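Local coordinates for protein circadian oscillation regulator (Nostoc sp., PDB 1R5Q) that probably stimulates KaiC autophosphorylation within the cyanobacterial KaiABC circadian oscillator, until KaiB sequesters it, at residues D17-L22 with M58-E63. Numbering follows the deposited sequence.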
ATOM      1  N   ASP A  17      -1.258   7.281  -1.486  1.00 38.68           N
ATOM      2  CA  ASP A  17      -2.192   6.404  -2.196  1.00 37.02           C
ATOM      3  C   ASP A  17      -2.637   5.211  -1.340  1.00 37.03           C
ATOM      4  O   ASP A  17      -3.820   4.830  -1.356  1.00 36.45           O
ATOM      5  CB  ASP A  17      -1.545   5.886  -3.484  1.00 39.18           C
ATOM      6  CG  ASP A  17      -1.278   7.002  -4.515  1.00 41.05           C
ATOM      7  OD1 ASP A  17      -0.522   6.745  -5.466  1.00 41.61           O
ATOM      8  OD2 ASP A  17      -1.827   8.121  -4.387  1.00 41.82           O
ATOM      9  N   TYR A  18      -1.681   4.635  -0.611  1.00 34.58           N
ATOM     10  CA  TYR A  18      -1.924   3.476   0.240  1.00 35.22           C
ATOM     11  C   TYR A  18      -2.825   3.883   1.397  1.00 35.56           C
ATOM     12  O   TYR A  18      -3.663   3.098   1.831  1.00 35.24           O
ATOM     13  CB  TYR A  18      -0.605   2.914   0.793  1.00 34.58           C
ATOM     14  CG  TYR A  18      -0.739   1.534   1.424  1.00 33.96           C
ATOM     15  CD1 TYR A  18      -0.910   0.400   0.630  1.00 34.08           C
ATOM     16  CD2 TYR A  18      -0.750   1.371   2.816  1.00 32.67           C
ATOM     17  CE1 TYR A  18      -1.093  -0.878   1.208  1.00 33.83           C
ATOM     18  CE2 TYR A  18      -0.938   0.112   3.399  1.00 32.42           C
ATOM     19  CZ  TYR A  18      -1.105  -1.009   2.580  1.00 31.55           C
ATOM     20  OH  TYR A  18      -1.263  -2.252   3.133  1.00 33.22           O
ATOM     21  N   ARG A  19      -2.643   5.106   1.897  1.00 36.62           N
ATOM     22  CA  ARG A  19      -3.476   5.604   2.997  1.00 38.14           C
ATOM     23  C   ARG A  19      -4.939   5.563   2.540  1.00 38.01           C
ATOM     24  O   ARG A  19      -5.813   5.072   3.252  1.00 40.01           O
ATOM     25  CB  ARG A  19      -3.092   7.047   3.371  1.00 39.93           C
ATOM     26  CG  ARG A  19      -4.036   7.667   4.408  1.00 41.67           C
ATOM     27  CD  ARG A  19      -3.745   9.142   4.668  1.00 45.66           C
ATOM     28  NE  ARG A  19      -2.473   9.343   5.354  1.00 46.56           N
ATOM     29  CZ  ARG A  19      -1.406   9.893   4.781  1.00 48.58           C
ATOM     30  NH1 ARG A  19      -1.472  10.296   3.510  1.00 48.77           N
ATOM     31  NH2 ARG A  19      -0.275  10.037   5.470  1.00 48.02           N
ATOM     32  N   GLN A  20      -5.200   6.085   1.346  1.00 38.36           N
ATOM     33  CA  GLN A  20      -6.554   6.082   0.803  1.00 39.08           C
ATOM     34  C   GLN A  20      -7.101   4.650   0.597  1.00 38.76           C
ATOM     35  O   GLN A  20      -8.308   4.425   0.719  1.00 37.55           O
ATOM     36  CB  GLN A  20      -6.601   6.879  -0.509  1.00 41.92           C
ATOM     37  CG  GLN A  20      -6.448   8.419  -0.332  1.00 45.11           C
ATOM     38  CD  GLN A  20      -7.349   9.000   0.779  1.00 49.08           C
ATOM     39  OE1 GLN A  20      -8.555   8.718   0.839  1.00 49.94           O
ATOM     40  NE2 GLN A  20      -6.758   9.817   1.663  1.00 49.45           N
ATOM     41  N   ILE A  21      -6.229   3.682   0.295  1.00 36.80           N
ATOM     42  CA  ILE A  21      -6.685   2.292   0.126  1.00 34.13           C
ATOM     43  C   ILE A  21      -7.096   1.758   1.502  1.00 33.71           C
ATOM     44  O   ILE A  21      -8.156   1.135   1.659  1.00 33.69           O
ATOM     45  CB  ILE A  21      -5.560   1.376  -0.473  1.00 36.15           C
ATOM     46  CG1 ILE A  21      -5.336   1.732  -1.947  1.00 33.75           C
ATOM     47  CG2 ILE A  21      -5.945  -0.133  -0.321  1.00 33.82           C
ATOM     48  CD1 ILE A  21      -4.021   1.198  -2.537  1.00 35.87           C
ATOM     49  N   LEU A  22      -6.268   1.990   2.510  1.00 30.96           N
ATOM     50  CA  LEU A  22      -6.613   1.525   3.844  1.00 32.00           C
ATOM     51  C   LEU A  22      -7.959   2.131   4.313  1.00 33.16           C
ATOM     52  O   LEU A  22      -8.832   1.411   4.770  1.00 32.55           O
ATOM     53  CB  LEU A  22      -5.521   1.908   4.846  1.00 30.94           C
ATOM     54  CG  LEU A  22      -4.171   1.175   4.770  1.00 32.52           C
ATOM     55  CD1 LEU A  22      -3.137   1.879   5.644  1.00 29.90           C
ATOM     56  CD2 LEU A  22      -4.352  -0.274   5.201  1.00 30.67           C
ATOM     57  N   MET A  58       2.960  -0.044   8.019  1.00 35.28           N
ATOM     58  CA  MET A  58       3.178   0.196   9.439  1.00 37.96           C
ATOM     59  C   MET A  58       3.172   1.682   9.814  1.00 38.58           C
ATOM     60  O   MET A  58       2.642   2.070  10.859  1.00 39.19           O
ATOM     61  CB  MET A  58       4.502  -0.435   9.877  1.00 39.80           C
ATOM     62  CG  MET A  58       4.528  -1.948   9.740  1.00 43.61           C
ATOM     63  SD  MET A  58       3.023  -2.727  10.410  1.00 49.67           S
ATOM     64  CE  MET A  58       3.384  -2.685  12.209  1.00 49.83           C
ATOM     65  N   GLU A  59       3.760   2.517   8.970  1.00 38.46           N
ATOM     66  CA  GLU A  59       3.792   3.936   9.259  1.00 39.10           C
ATOM     67  C   GLU A  59       2.382   4.521   9.288  1.00 38.88           C
ATOM     68  O   GLU A  59       2.061   5.333  10.159  1.00 37.00           O
ATOM     69  CB  GLU A  59       4.635   4.675   8.218  1.00 41.28           C
ATOM     70  CG  GLU A  59       6.118   4.344   8.292  1.00 45.22           C
ATOM     71  CD  GLU A  59       6.955   5.219   7.373  1.00 47.93           C
ATOM     72  OE1 GLU A  59       6.377   6.108   6.694  1.00 48.53           O
ATOM     73  OE2 GLU A  59       8.190   5.016   7.334  1.00 50.15           O
ATOM     74  N   LEU A  60       1.552   4.113   8.331  1.00 37.25           N
ATOM     75  CA  LEU A  60       0.187   4.607   8.267  1.00 38.06           C
ATOM     76  C   LEU A  60      -0.624   4.073   9.443  1.00 39.03           C
ATOM     77  O   LEU A  60      -1.497   4.776   9.969  1.00 38.12           O
ATOM     78  CB  LEU A  60      -0.448   4.224   6.925  1.00 36.60           C
ATOM     79  CG  LEU A  60       0.148   5.050   5.779  1.00 35.48           C
ATOM     80  CD1 LEU A  60      -0.185   4.431   4.419  1.00 35.84           C
ATOM     81  CD2 LEU A  60      -0.408   6.487   5.870  1.00 35.11           C
ATOM     82  N   ILE A  61      -0.325   2.848   9.868  1.00 38.92           N
ATOM     83  CA  ILE A  61      -1.035   2.272  11.005  1.00 40.23           C
ATOM     84  C   ILE A  61      -0.700   3.124  12.240  1.00 40.85           C
ATOM     85  O   ILE A  61      -1.582   3.408  13.054  1.00 38.78           O
ATOM     86  CB  ILE A  61      -0.630   0.797  11.256  1.00 40.33           C
ATOM     87  CG1 ILE A  61      -1.162  -0.103  10.137  1.00 41.76           C
ATOM     88  CG2 ILE A  61      -1.172   0.311  12.587  1.00 42.69           C
ATOM     89  CD1 ILE A  61      -2.646  -0.002   9.865  1.00 40.28           C
ATOM     90  N   ASP A  62       0.559   3.555  12.360  1.00 40.75           N
ATOM     91  CA  ASP A  62       0.959   4.384  13.503  1.00 41.87           C
ATOM     92  C   ASP A  62       0.227   5.718  13.492  1.00 41.43           C
ATOM     93  O   ASP A  62      -0.256   6.172  14.537  1.00 39.97           O
ATOM     94  CB  ASP A  62       2.469   4.633  13.519  1.00 44.02           C
ATOM     95  CG  ASP A  62       3.250   3.465  14.104  1.00 47.05           C
ATOM     96  OD1 ASP A  62       2.621   2.594  14.743  1.00 48.21           O
ATOM     97  OD2 ASP A  62       4.495   3.422  13.930  1.00 49.44           O
ATOM     98  N   GLU A  63       0.165   6.340  12.311  1.00 40.80           N
ATOM     99  CA  GLU A  63      -0.532   7.609  12.127  1.00 41.72           C
ATOM    100  C   GLU A  63      -1.998   7.447  12.516  1.00 41.72           C
ATOM    101  O   GLU A  63      -2.532   8.256  13.276  1.00 40.01           O
ATOM    102  CB  GLU A  63      -0.428   8.073  10.668  1.00 42.38           C
ATOM    103  CG  GLU A  63       0.909   8.718  10.336  1.00 46.39           C
ATOM    104  CD  GLU A  63       1.133   8.950   8.844  1.00 49.00           C
ATOM    105  OE1 GLU A  63       0.158   9.262   8.112  1.00 47.68           O
ATOM    106  OE2 GLU A  63       2.309   8.829   8.417  1.00 50.69           O
TER
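Arg-19 on helix 8-24 runs over the end of Leu-60 on helix 50-67 before reaching Glu-63, one helical turn further along. Its CB sits 3.7 Å from Leu-60 CD2; CG, placed anti to the backbone N, keeps to the same methyl at 4.1 Å. The chain then bends at chi3 (-69°), so that the guanidinium comes back with one face on Leu-60 CD2: NE lies 3.6 Å from that methyl, and CZ and NH2 are over it too. At the tip, NH2 donates to the syn lone pair of Glu-63 OE1 over 2.8 Å, a nearly straight hydrogen bond within a salt bridge, the carboxylate and guanidinium planes 28° apart. Glu-63 OE2 pairs with Lys-15, so two cations grip one carboxylate and would be expected to stabilise its charge. Both helices belong to the four-helix bundle of the KaiA C-terminal domain; the axes of segments 17-22 and 58-63 approach to 10.3 Å and cross at -62°. An alanine in place of Arg-19 would lose the salt bridge and would probably leave Leu-60 CD2 less well covered, since the guanidinium face is gone. The other methyl of Leu-60, CD1, lies near the plane of the Tyr-18 ring, at its edge, 3.5 Å from CD2 of the tyrosine, whose OH is hydrogen-bonded to His-57. Leu-22 CD1 packs 3.8 Å from Leu-60 CB, and Thr-84 of helix 82-100 touches both Tyr-18 and Leu-22.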